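Local coordinates for Lmo0181 protein (Listeria monocytogenes serovar 1/2a, PDB 5F7V) that binds the cyclic glucan cycloalternan as the substrate-binding lipoprotein of an ABC transporter, probably delivering it for uptake across the cell membrane, at residues T16-S21 and D67-F72; F263-Q268 and T337-R342. One frame throughout, in Å; residues are numbered along the deposited sequence.

Contact 1 (T16-S21 and D67-F72). With GLC (alpha-D-glucopyranose), chain B.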
ATOM      1  N   THR A  16      11.300   7.202 -20.895  1.00  9.38           N
ATOM      2  CA  THR A  16      10.426   7.802 -19.891  1.00  9.01           C
ATOM      3  C   THR A  16      10.032   6.778 -18.840  1.00  7.92           C
ATOM      4  O   THR A  16       9.755   5.629 -19.181  1.00  7.78           O
ATOM      5  CB  THR A  16       9.179   8.399 -20.558  1.00  9.89           C
ATOM      6  OG1 THR A  16       8.549   7.396 -21.368  1.00 10.43           O
ATOM      7  CG2 THR A  16       9.570   9.553 -21.472  1.00 11.10           C
ATOM      8  N   TYR A  17       9.987   7.218 -17.593  1.00  7.37           N
ATOM      9  CA  TYR A  17       9.550   6.417 -16.433  1.00  6.78           C
ATOM     10  C   TYR A  17       8.507   7.213 -15.694  1.00  7.11           C
ATOM     11  O   TYR A  17       8.790   8.327 -15.291  1.00  7.60           O
ATOM     12  CB  TYR A  17      10.738   6.059 -15.528  1.00  6.36           C
ATOM     13  CG  TYR A  17      10.323   5.342 -14.244  1.00  5.90           C
ATOM     14  CD1 TYR A  17       9.488   4.228 -14.298  1.00  5.78           C
ATOM     15  CD2 TYR A  17      10.759   5.795 -13.001  1.00  5.87           C
ATOM     16  CE1 TYR A  17       9.103   3.574 -13.153  1.00  5.62           C
ATOM     17  CE2 TYR A  17      10.401   5.122 -11.852  1.00  5.70           C
ATOM     18  CZ  TYR A  17       9.565   4.037 -11.937  1.00  5.52           C
ATOM     19  OH  TYR A  17       9.122   3.372 -10.800  1.00  5.68           O
ATOM     20  N   TYR A  18       7.303   6.661 -15.595  1.00  7.31           N
ATOM     21  CA  TYR A  18       6.152   7.297 -14.936  1.00  7.95           C
ATOM     22  C   TYR A  18       5.989   6.580 -13.609  1.00  7.04           C
ATOM     23  O   TYR A  18       6.034   5.339 -13.572  1.00  6.67           O
ATOM     24  CB  TYR A  18       4.976   7.101 -15.858  1.00  9.46           C
ATOM     25  CG  TYR A  18       3.776   7.983 -15.875  1.00 11.64           C
ATOM     26  CD1 TYR A  18       3.662   9.095 -16.697  1.00 13.10           C
ATOM     27  CD2 TYR A  18       2.673   7.624 -15.114  1.00 12.12           C
ATOM     28  CE1 TYR A  18       2.509   9.855 -16.720  1.00 14.75           C
ATOM     29  CE2 TYR A  18       1.510   8.361 -15.099  1.00 13.68           C
ATOM     30  CZ  TYR A  18       1.420   9.481 -15.909  1.00 14.91           C
ATOM     31  OH  TYR A  18       0.202  10.132 -15.812  1.00 17.91           O
ATOM     32  N   GLN A  19       5.875   7.315 -12.506  1.00  6.77           N
ATOM     33  CA  GLN A  19       5.782   6.655 -11.183  1.00  6.29           C
ATOM     34  C   GLN A  19       5.039   7.501 -10.159  1.00  6.70           C
ATOM     35  O   GLN A  19       4.785   8.684 -10.382  1.00  7.09           O
ATOM     36  CB  GLN A  19       7.189   6.287 -10.704  1.00  6.07           C
ATOM     37  CG  GLN A  19       8.043   7.477 -10.263  1.00  6.40           C
ATOM     38  CD  GLN A  19       7.888   7.774  -8.780  1.00  6.92           C
ATOM     39  OE1 GLN A  19       8.037   6.884  -7.943  1.00  6.83           O
ATOM     40  NE2 GLN A  19       7.630   9.033  -8.461  1.00  7.71           N
ATOM     41  N   PHE A  20       4.714   6.862  -9.046  1.00  6.56           N
ATOM     42  CA  PHE A  20       4.029   7.472  -7.917  1.00  7.15           C
ATOM     43  C   PHE A  20       4.685   7.289  -6.575  1.00  7.59           C
ATOM     44  O   PHE A  20       4.450   8.102  -5.711  1.00  8.40           O
ATOM     45  CB  PHE A  20       2.575   6.973  -7.780  1.00  7.19           C
ATOM     46  CG  PHE A  20       2.485   5.493  -7.542  1.00  6.81           C
ATOM     47  CD1 PHE A  20       2.597   4.950  -6.260  1.00  7.11           C
ATOM     48  CD2 PHE A  20       2.342   4.641  -8.608  1.00  6.41           C
ATOM     49  CE1 PHE A  20       2.596   3.565  -6.108  1.00  7.05           C
ATOM     50  CE2 PHE A  20       2.296   3.283  -8.452  1.00  6.37           C
ATOM     51  CZ  PHE A  20       2.436   2.730  -7.196  1.00  6.68           C
ATOM     52  N   SER A  21       5.472   6.230  -6.357  1.00  7.39           N
ATOM     53  CA  SER A  21       5.780   5.896  -4.966  1.00  8.24           C
ATOM     54  C   SER A  21       6.880   6.723  -4.313  1.00  9.49           C
ATOM     55  O   SER A  21       6.928   6.773  -3.099  1.00 10.43           O
ATOM     56  CB  SER A  21       6.094   4.404  -4.846  1.00  7.90           C
ATOM     57  OG  SER A  21       7.339   4.040  -5.420  1.00  7.22           O
ATOM     58  N   ASP A  67       0.538   7.592 -26.072  1.00 17.73           N
ATOM     59  CA  ASP A  67       1.884   8.015 -25.649  1.00 16.93           C
ATOM     60  C   ASP A  67       2.218   7.397 -24.315  1.00 15.06           C
ATOM     61  O   ASP A  67       2.439   8.122 -23.342  1.00 15.06           O
ATOM     62  CB  ASP A  67       2.057   9.554 -25.585  1.00 18.36           C
ATOM     63  CG  ASP A  67       3.522   9.993 -25.496  1.00 18.56           C
ATOM     64  OD1 ASP A  67       4.485   9.293 -25.917  1.00 18.62           O
ATOM     65  OD2 ASP A  67       3.730  11.144 -25.027  1.00 20.48           O
ATOM     66  N   ALA A  68       2.209   6.071 -24.291  1.00 13.50           N
ATOM     67  CA  ALA A  68       2.603   5.354 -23.095  1.00 12.04           C
ATOM     68  C   ALA A  68       4.045   5.660 -22.702  1.00 11.17           C
ATOM     69  O   ALA A  68       4.923   5.774 -23.552  1.00 11.61           O
ATOM     70  CB  ALA A  68       2.443   3.857 -23.312  1.00 11.65           C
ATOM     71  N   PRO A  69       4.292   5.822 -21.409  1.00 10.24           N
ATOM     72  CA  PRO A  69       5.671   5.861 -20.934  1.00  9.63           C
ATOM     73  C   PRO A  69       6.379   4.552 -21.283  1.00  8.88           C
ATOM     74  O   PRO A  69       5.752   3.513 -21.341  1.00  8.62           O
ATOM     75  CB  PRO A  69       5.516   5.986 -19.410  1.00  9.41           C
ATOM     76  CG  PRO A  69       4.083   6.321 -19.142  1.00  9.85           C
ATOM     77  CD  PRO A  69       3.312   5.782 -20.309  1.00 10.07           C
ATOM     78  N   ASP A  70       7.684   4.585 -21.519  1.00  8.66           N
ATOM     79  CA  ASP A  70       8.386   3.345 -21.800  1.00  8.26           C
ATOM     80  C   ASP A  70       8.354   2.390 -20.625  1.00  7.59           C
ATOM     81  O   ASP A  70       8.212   1.194 -20.833  1.00  7.47           O
ATOM     82  CB  ASP A  70       9.830   3.612 -22.178  1.00  8.56           C
ATOM     83  CG  ASP A  70       9.971   4.473 -23.398  1.00  9.21           C
ATOM     84  OD1 ASP A  70       9.531   4.040 -24.484  1.00  9.80           O
ATOM     85  OD2 ASP A  70      10.497   5.586 -23.251  1.00  9.69           O
ATOM     86  N   ALA A  71       8.501   2.927 -19.422  1.00  7.46           N
ATOM     87  CA  ALA A  71       8.465   2.135 -18.211  1.00  7.11           C
ATOM     88  C   ALA A  71       7.495   2.841 -17.272  1.00  7.09           C
ATOM     89  O   ALA A  71       7.456   4.068 -17.243  1.00  7.44           O
ATOM     90  CB  ALA A  71       9.840   2.038 -17.599  1.00  7.16           C
ATOM     91  N   PHE A  72       6.737   2.092 -16.474  1.00  6.79           N
ATOM     92  CA  PHE A  72       5.839   2.726 -15.528  1.00  6.82           C
ATOM     93  C   PHE A  72       5.568   1.831 -14.344  1.00  6.50           C
ATOM     94  O   PHE A  72       5.568   0.613 -14.445  1.00  6.28           O
ATOM     95  CB  PHE A  72       4.530   3.182 -16.199  1.00  7.08           C
ATOM     96  CG  PHE A  72       3.832   2.158 -17.033  1.00  7.04           C
ATOM     97  CD1 PHE A  72       2.916   1.298 -16.497  1.00  6.96           C
ATOM     98  CD2 PHE A  72       4.105   2.069 -18.398  1.00  7.39           C
ATOM     99  CE1 PHE A  72       2.256   0.377 -17.297  1.00  7.18           C
ATOM    100  CE2 PHE A  72       3.435   1.145 -19.200  1.00  7.57           C
ATOM    101  CZ  PHE A  72       2.488   0.307 -18.639  1.00  7.51           C
TER
HETATM  102  C1  GLC B   3       0.121   6.880  -0.846  0.70  3.17           C
HETATM  103  C2  GLC B   3       0.069   5.426  -1.272  0.70  3.08           C
HETATM  104  C3  GLC B   3       1.448   4.788  -1.293  0.70  3.06           C
HETATM  105  C4  GLC B   3       2.344   5.617  -2.191  0.70  3.27           C
HETATM  106  C5  GLC B   3       2.404   7.038  -1.617  0.70  3.47           C
HETATM  107  C6  GLC B   3       3.340   7.949  -2.402  0.70  3.78           C
HETATM  108  O2  GLC B   3      -0.797   4.719  -0.385  0.70  2.99           O
HETATM  109  O3  GLC B   3       1.380   3.508  -1.915  0.70  2.78           O
HETATM  110  O4  GLC B   3       3.639   5.022  -2.317  0.70  3.55           O
HETATM  111  O5  GLC B   3       1.081   7.579  -1.628  0.70  3.33           O
HETATM  112  O6  GLC B   3       2.733   8.207  -3.667  0.70  4.39           O
HETATM  113  O   HOH W   1       6.822   8.069 -23.533  1.00 20.41           O
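The Tyr17 ring turns its edge to the partner strand: the carbonyl carbon of Ala71 lies in the ring plane, and Tyr17 CD1 stands 4.0 Å from Ala71 CB. The ring edge of Phe72 faces Pro69 O, and glucose O4 lies at the edge of the Phe20 ring. The Tyr18 ring meets Pro69 CG obliquely. With CG anti to the backbone N, its chi1 of -156° swings the ring off the partner strand onto Tyr55 and helix 52-64, leaving Tyr18 CB to make the close contact with Pro69 CG at 3.5 Å.

Two backbone bonds flank Tyr17 and make its parallel pair with Ala71: Ala71 N reaches Thr16 O at 3.0 Å, nearly along the C=O axis, and Tyr18 N reaches Ala71 O at 3.1 Å in the carbonyl plane. The backbone bond of Tyr18 with Glu73 carries the pairing on past Phe72. Thr16 and Asp70 grip each other: Asp70 N donates to Thr16 OG1 (2.9 Å), and Thr16 N to Asp70 OD2 (3.0 Å, 166°) on its anti lone pair; Ser291 holds Asp70 OD1. A water joins Thr16 OG1 to Ala68 O.

In the glycan pocket, glucose O6 donates to Phe20 O at 2.7 Å. Strand 43-49, helix 52-64 and strand 71-75 form a beta-alpha-beta crossover, with strand 13-19 between the two strands and parallel to both; strand 278-287, antiparallel to 71-75, touches Tyr17 and Ala71.

Contact 2 (F263-Q268 and T337-R342)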
ATOM      1  N   PHE A 263       7.398  14.773  18.190  1.00  8.36           N
ATOM      2  CA  PHE A 263       7.037  13.966  19.348  1.00  7.60           C
ATOM      3  C   PHE A 263       7.703  12.604  19.168  1.00  7.22           C
ATOM      4  O   PHE A 263       8.161  12.267  18.058  1.00  7.35           O
ATOM      5  CB  PHE A 263       5.511  13.816  19.513  1.00  7.10           C
ATOM      6  CG  PHE A 263       4.775  13.421  18.268  1.00  6.57           C
ATOM      7  CD1 PHE A 263       4.735  12.100  17.859  1.00  6.18           C
ATOM      8  CD2 PHE A 263       4.129  14.372  17.506  1.00  6.49           C
ATOM      9  CE1 PHE A 263       4.066  11.753  16.701  1.00  5.92           C
ATOM     10  CE2 PHE A 263       3.435  14.058  16.362  1.00  6.23           C
ATOM     11  CZ  PHE A 263       3.408  12.732  15.963  1.00  6.03           C
ATOM     12  N   LYS A 264       7.790  11.836  20.239  1.00  7.15           N
ATOM     13  CA  LYS A 264       8.278  10.450  20.144  1.00  7.03           C
ATOM     14  C   LYS A 264       7.163   9.542  19.643  1.00  6.12           C
ATOM     15  O   LYS A 264       5.990   9.701  20.028  1.00  5.87           O
ATOM     16  CB  LYS A 264       8.719   9.969  21.522  1.00  7.77           C
ATOM     17  CG  LYS A 264       9.805  10.840  22.169  1.00  9.03           C
ATOM     18  CD  LYS A 264      11.088  10.999  21.408  1.00 10.43           C
ATOM     19  CE  LYS A 264      12.003  12.054  22.033  1.00 12.10           C
ATOM     20  NZ  LYS A 264      11.407  13.420  22.197  1.00 13.50           N
ATOM     21  N   TRP A 265       7.527   8.601  18.768  1.00  5.54           N
ATOM     22  CA  TRP A 265       6.565   7.708  18.173  1.00  5.04           C
ATOM     23  C   TRP A 265       7.202   6.358  17.947  1.00  4.93           C
ATOM     24  O   TRP A 265       8.429   6.224  17.790  1.00  5.28           O
ATOM     25  CB  TRP A 265       6.010   8.264  16.866  1.00  4.84           C
ATOM     26  CG  TRP A 265       7.005   8.600  15.777  1.00  4.89           C
ATOM     27  CD1 TRP A 265       7.785   9.712  15.691  1.00  5.16           C
ATOM     28  CD2 TRP A 265       7.329   7.824  14.635  1.00  4.76           C
ATOM     29  NE1 TRP A 265       8.586   9.686  14.582  1.00  5.22           N
ATOM     30  CE2 TRP A 265       8.301   8.536  13.895  1.00  4.98           C
ATOM     31  CE3 TRP A 265       6.859   6.606  14.135  1.00  4.59           C
ATOM     32  CZ2 TRP A 265       8.790   8.073  12.703  1.00  5.00           C
ATOM     33  CZ3 TRP A 265       7.355   6.156  12.928  1.00  4.59           C
ATOM     34  CH2 TRP A 265       8.304   6.891  12.225  1.00  4.82           C
ATOM     35  N   ASP A 266       6.339   5.350  17.828  1.00  4.59           N
ATOM     36  CA  ASP A 266       6.805   3.990  17.552  1.00  4.51           C
ATOM     37  C   ASP A 266       5.699   3.259  16.796  1.00  4.23           C
ATOM     38  O   ASP A 266       4.701   3.859  16.387  1.00  4.10           O
ATOM     39  CB  ASP A 266       7.261   3.300  18.851  1.00  4.72           C
ATOM     40  CG  ASP A 266       8.318   2.206  18.672  1.00  4.98           C
ATOM     41  OD1 ASP A 266       8.583   1.748  17.534  1.00  4.85           O
ATOM     42  OD2 ASP A 266       8.881   1.844  19.746  1.00  5.58           O
ATOM     43  N   VAL A 267       5.933   1.991  16.514  1.00  4.22           N
ATOM     44  CA  VAL A 267       5.006   1.198  15.699  1.00  4.03           C
ATOM     45  C   VAL A 267       4.741  -0.153  16.302  1.00  4.01           C
ATOM     46  O   VAL A 267       5.554  -0.674  17.090  1.00  4.17           O
ATOM     47  CB  VAL A 267       5.524   1.029  14.256  1.00  4.06           C
ATOM     48  CG1 VAL A 267       5.752   2.368  13.584  1.00  4.11           C
ATOM     49  CG2 VAL A 267       6.763   0.175  14.192  1.00  4.23           C
ATOM     50  N   GLN A 268       3.623  -0.750  15.947  1.00  3.85           N
ATOM     51  CA  GLN A 268       3.214  -2.075  16.404  1.00  3.84           C
ATOM     52  C   GLN A 268       2.451  -2.824  15.326  1.00  3.72           C
ATOM     53  O   GLN A 268       1.849  -2.233  14.459  1.00  3.61           O
ATOM     54  CB  GLN A 268       2.355  -1.952  17.684  1.00  3.81           C
ATOM     55  CG  GLN A 268       2.045  -3.258  18.406  1.00  3.87           C
ATOM     56  CD  GLN A 268       3.295  -4.023  18.725  1.00  4.10           C
ATOM     57  OE1 GLN A 268       3.729  -4.869  17.961  1.00  4.23           O
ATOM     58  NE2 GLN A 268       3.887  -3.722  19.888  1.00  4.34           N
ATOM     59  N   THR A 337      16.255   4.347  13.294  1.00  8.88           N
ATOM     60  CA  THR A 337      15.211   4.842  14.213  1.00  8.72           C
ATOM     61  C   THR A 337      15.001   6.350  13.982  1.00  8.77           C
ATOM     62  O   THR A 337      15.994   7.019  13.655  1.00  9.09           O
ATOM     63  CB  THR A 337      15.562   4.531  15.681  1.00  9.30           C
ATOM     64  OG1 THR A 337      14.502   4.969  16.553  1.00  9.51           O
ATOM     65  CG2 THR A 337      16.879   5.152  16.154  1.00  9.87           C
ATOM     66  N   PRO A 338      13.798   6.881  14.157  1.00  8.39           N
ATOM     67  CA  PRO A 338      12.570   6.214  14.521  1.00  7.91           C
ATOM     68  C   PRO A 338      11.953   5.464  13.324  1.00  7.15           C
ATOM     69  O   PRO A 338      12.286   5.726  12.182  1.00  6.95           O
ATOM     70  CB  PRO A 338      11.709   7.389  14.996  1.00  8.42           C
ATOM     71  CG  PRO A 338      12.120   8.533  14.105  1.00  8.68           C
ATOM     72  CD  PRO A 338      13.605   8.342  14.038  1.00  8.73           C
ATOM     73  N   PRO A 339      11.035   4.531  13.551  1.00  6.57           N
ATOM     74  CA  PRO A 339      10.612   4.074  14.879  1.00  6.74           C
ATOM     75  C   PRO A 339      11.603   3.016  15.385  1.00  6.88           C
ATOM     76  O   PRO A 339      12.318   2.387  14.593  1.00  6.70           O
ATOM     77  CB  PRO A 339       9.256   3.431  14.573  1.00  6.33           C
ATOM     78  CG  PRO A 339       9.422   2.807  13.203  1.00  5.96           C
ATOM     79  CD  PRO A 339      10.260   3.844  12.489  1.00  6.12           C
ATOM     80  N   ASP A 340      11.626   2.791  16.696  1.00  7.37           N
ATOM     81  CA  ASP A 340      12.480   1.754  17.266  1.00  7.83           C
ATOM     82  C   ASP A 340      12.060   0.352  16.902  1.00  7.53           C
ATOM     83  O   ASP A 340      12.924  -0.511  16.655  1.00  7.76           O
ATOM     84  CB  ASP A 340      12.517   1.863  18.790  1.00  8.72           C
ATOM     85  CG  ASP A 340      13.321   3.050  19.308  1.00  9.55           C
ATOM     86  OD1 ASP A 340      14.313   3.465  18.694  1.00  9.83           O
ATOM     87  OD2 ASP A 340      12.976   3.542  20.394  1.00 10.89           O
ATOM     88  N   ASN A 341      10.747   0.088  16.876  1.00  7.22           N
ATOM     89  CA  ASN A 341      10.282  -1.302  16.743  1.00  7.19           C
ATOM     90  C   ASN A 341      10.152  -1.726  15.291  1.00  6.78           C
ATOM     91  O   ASN A 341       9.090  -2.135  14.841  1.00  6.35           O
ATOM     92  CB  ASN A 341       8.971  -1.453  17.484  1.00  7.29           C
ATOM     93  CG  ASN A 341       8.542  -2.894  17.602  1.00  7.51           C
ATOM     94  OD1 ASN A 341       9.380  -3.802  17.569  1.00  8.46           O
ATOM     95  ND2 ASN A 341       7.243  -3.130  17.731  1.00  7.26           N
ATOM     96  N   ARG A 342      11.269  -1.622  14.563  1.00  6.89           N
ATOM     97  CA  ARG A 342      11.353  -2.032  13.175  1.00  6.83           C
ATOM     98  C   ARG A 342      10.959  -3.508  12.996  1.00  7.13           C
ATOM     99  O   ARG A 342      10.389  -3.863  11.952  1.00  6.84           O
ATOM    100  CB  ARG A 342      12.776  -1.783  12.644  1.00  6.99           C
ATOM    101  CG  ARG A 342      13.269  -0.337  12.624  1.00  6.96           C
ATOM    102  CD  ARG A 342      12.478   0.465  11.642  1.00  6.66           C
ATOM    103  NE  ARG A 342      12.868   1.876  11.537  1.00  6.72           N
ATOM    104  CZ  ARG A 342      13.381   2.464  10.464  1.00  6.83           C
ATOM    105  NH1 ARG A 342      13.629   1.758   9.376  1.00  7.00           N
ATOM    106  NH2 ARG A 342      13.566   3.780  10.473  1.00  7.02           N
TER
HETATM  107  O   HOH W   2      10.550   4.743  18.456  1.00  8.84           O
HETATM  108  O   HOH W   3      10.393   3.540  21.243  1.00  9.92           O
HETATM  109  O   HOH W   4       6.268  -5.964  17.973  1.00  7.37           O
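Two consecutive cis peptide bonds, preceding Pro338 and Pro339, shape the loop between helices 327-335 and 343-347 where it packs on strand 265-268, itself antiparallel to strand 119-135. This is structural packing away from the glycan. Pro338 CB, offset toward the rim, and Pro339 CA each lie over a face of the Trp265 indole. Pro338 CG comes obliquely, 3.6 Å from Trp265 CZ2, and Pro339 CD is 3.6 Å from Trp265 CH2. The neighbouring Pro339 CG reaches Val267 CG1 at 3.7 Å, so one proline ring spans two side chains of the strand.

Asp266, CG anti to the backbone N (chi1 -153°), extends its carboxylate to the loop. Asn341 N donates to Asp266 OD1 at 2.8 Å on the syn lone pair, while Val267 N meets the same oxygen from above the carboxylate plane. Asn341, the centre of an inverse gamma turn, also has CG anti to N (chi1 -170°), which carries its ND2 to Val267 O at 3.0 Å, above the carbonyl plane.

Within the loop, Arg342 NH2 and NE donate to the carbonyls of Pro338 and Pro339. The two N-H donors on Asp266 OD1 would tend to stabilise its charge, whereas Asp340 OD2, 4.5 Å from Asp266 OD2, would tend to raise the pKa; a water donating to both oxygens probably screens the pair.

How the contacts relate
Both segments of contact 1 precede both of contact 2 in the sequence. Their centres lie 33 Å apart and their nearest atoms about 15 Å. One mixed sheet nevertheless reaches both: strand 71-75 of contact 1 pairs with strand 278-287, which pairs with the long strand 119-135, and that strand also pairs with strand 265-268 of contact 2. The two are thus tied through shared strands and not by direct packing, which agrees with a two-lobed binding-protein fold that probably holds the sugar between its lobes. Phe20 and Ser21 of contact 1 belong to the glycan pocket, whereas at contact 2 the Val267 side chain is about 13 Å from a glucose.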